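Local coordinates for geobacter metallireducens SMUG1 (Geobacter metallireducens, PDB 5H9I), which belongs to the uracil DNA glycosylase superfamily and has an alpha/beta fold in which helices pack around a parallel four-stranded sheet, at residues Ala16-Leu21 and Glu164-Ala169. Numbering follows the deposited sequence.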
loop_
_atom_site.group_PDB
_atom_site.type_symbol
_atom_site.label_atom_id
_atom_site.label_comp_id
_atom_site.label_asym_id
_atom_site.label_seq_id
_atom_site.Cartn_x
_atom_site.Cartn_y
_atom_site.Cartn_z
ATOM N N ALA A 16 8.399 7.089 11.961
ATOM C CA ALA A 16 9.054 8.178 12.745
ATOM C C ALA A 16 8.916 9.531 12.050
ATOM O O ALA A 16 8.662 10.628 12.683
ATOM C CB ALA A 16 10.494 7.896 12.980
ATOM N N ASP A 17 9.172 9.548 10.759
ATOM C CA ASP A 17 9.035 10.750 9.991
ATOM C C ASP A 17 7.597 11.233 10.041
ATOM O O ASP A 17 7.331 12.442 10.178
ATOM C CB ASP A 17 9.447 10.522 8.542
ATOM C CG ASP A 17 10.877 10.416 8.367
ATOM O OD1 ASP A 17 11.565 10.946 9.263
ATOM O OD2 ASP A 17 11.408 9.937 7.344
ATOM N N LEU A 18 6.613 10.328 9.906
ATOM C CA LEU A 18 5.210 10.656 9.965
ATOM C C LEU A 18 4.726 11.223 11.323
ATOM O O LEU A 18 3.813 12.050 11.342
ATOM C CB LEU A 18 4.336 9.480 9.487
ATOM C CG LEU A 18 4.649 9.107 7.992
ATOM C CD1 LEU A 18 3.893 7.835 7.653
ATOM C CD2 LEU A 18 4.338 10.153 6.996
ATOM N N ALA A 19 5.335 10.722 12.377
ATOM C CA ALA A 19 4.920 11.056 13.726
ATOM C C ALA A 19 5.168 12.508 14.081
ATOM O O ALA A 19 4.528 12.967 15.022
ATOM C CB ALA A 19 5.698 10.208 14.719
ATOM N N GLY A 20 6.101 13.153 13.378
ATOM C CA GLY A 20 6.422 14.547 13.542
ATOM C C GLY A 20 5.468 15.469 12.771
ATOM O O GLY A 20 5.391 16.647 13.053
ATOM N N LEU A 21 4.686 14.923 11.844
ATOM C CA LEU A 21 3.814 15.749 10.989
ATOM C C LEU A 21 2.489 16.123 11.628
ATOM O O LEU A 21 1.926 15.376 12.451
ATOM C CB LEU A 21 3.514 14.992 9.688
ATOM C CG LEU A 21 4.696 14.580 8.886
ATOM C CD1 LEU A 21 4.212 13.803 7.674
ATOM C CD2 LEU A 21 5.536 15.764 8.458
ATOM N N GLU A 164 2.978 18.681 1.459
ATOM C CA GLU A 164 4.381 18.658 1.102
ATOM C C GLU A 164 5.268 17.884 2.095
ATOM O O GLU A 164 6.097 17.104 1.635
ATOM C CB GLU A 164 4.908 20.114 0.856
ATOM C CG GLU A 164 4.363 20.784 -0.382
ATOM C CD GLU A 164 4.852 22.236 -0.500
ATOM O OE1 GLU A 164 5.540 22.730 0.430
ATOM O OE2 GLU A 164 4.495 22.871 -1.534
ATOM N N PRO A 165 5.134 18.000 3.388
ATOM C CA PRO A 165 6.034 17.247 4.251
ATOM C C PRO A 165 5.648 15.732 4.283
ATOM O O PRO A 165 6.557 14.924 4.432
ATOM C CB PRO A 165 5.895 17.929 5.659
ATOM C CG PRO A 165 4.792 18.852 5.475
ATOM C CD PRO A 165 4.592 19.189 4.084
ATOM N N LEU A 166 4.375 15.479 4.042
ATOM C CA LEU A 166 3.884 14.052 3.995
ATOM C C LEU A 166 4.562 13.418 2.793
ATOM O O LEU A 166 5.186 12.333 2.882
ATOM C CB LEU A 166 2.389 13.991 3.882
ATOM C CG LEU A 166 1.789 12.593 3.574
ATOM C CD1 LEU A 166 2.030 11.640 4.717
ATOM C CD2 LEU A 166 0.324 12.701 3.195
ATOM N N PHE A 167 4.497 14.069 1.642
ATOM C CA PHE A 167 5.052 13.524 0.415
ATOM C C PHE A 167 6.568 13.441 0.496
ATOM O O PHE A 167 7.194 12.510 -0.049
ATOM C CB PHE A 167 4.613 14.275 -0.851
ATOM C CG PHE A 167 3.126 14.111 -1.244
ATOM C CD1 PHE A 167 2.277 13.405 -0.546
ATOM C CD2 PHE A 167 2.666 14.728 -2.376
ATOM C CE1 PHE A 167 0.938 13.305 -0.844
ATOM C CE2 PHE A 167 1.343 14.598 -2.734
ATOM C CZ PHE A 167 0.487 13.890 -1.984
ATOM N N ALA A 168 7.223 14.390 1.177
ATOM C CA ALA A 168 8.655 14.291 1.338
ATOM C C ALA A 168 9.051 13.011 2.077
ATOM O O ALA A 168 9.987 12.335 1.602
ATOM C CB ALA A 168 9.244 15.437 2.119
ATOM N N ALA A 169 8.317 12.684 3.133
ATOM C CA ALA A 169 8.605 11.496 3.938
ATOM C C ALA A 169 8.316 10.171 3.078
ATOM O O ALA A 169 9.121 9.256 3.084
ATOM C CB ALA A 169 7.803 11.468 5.194
HETATM O O HOH W 1 10.621 8.082 5.398
#
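Leu-21 reaches across to the helix at Pro-165 and Leu-166. Its CB starts out toward that helix, and CG, anti to its own carbonyl carbon (chi1 -57°), splits the chain into two methyls that both reach the helix. CD1 settles against the backbone of Leu-166, 3.7 Å from CA of Leu-166, while CD2 meets the proline ring at its CB, 3.6 Å from CB of Pro-165. The two methyls thus straddle the peptide link from Pro-165 to Leu-166.

One turn earlier, Leu-18 touches with a single branch: its CD2 lies 3.6 Å from CD1 of Leu-166 and a looser 4.1 Å from CB of Ala-169. Leu-166 turns its CG anti to the backbone N (chi1 170°), and the two leucines meet methyl to methyl, with Leu-143 touching both. Next to them the small methyl of Ala-169 faces CB of Asp-17 at 3.8 Å, which goes with the nearest approach of the two backbones, CA of Asp-17 to CA of Ala-169 6.1 Å. Beside the partly exposed Asp-17, a water donates to OD2 of Asp-17 (2.8 Å) and to the carbonyl O of Ala-169 (3.0 Å), joining the two segments where the apolar seam ends.

The last turn of helix 7-19 and the loop residue Leu-21 pack on the early turns of helix 160-181, plain structural packing in the alpha/beta fold of the uracil DNA glycosylase superfamily.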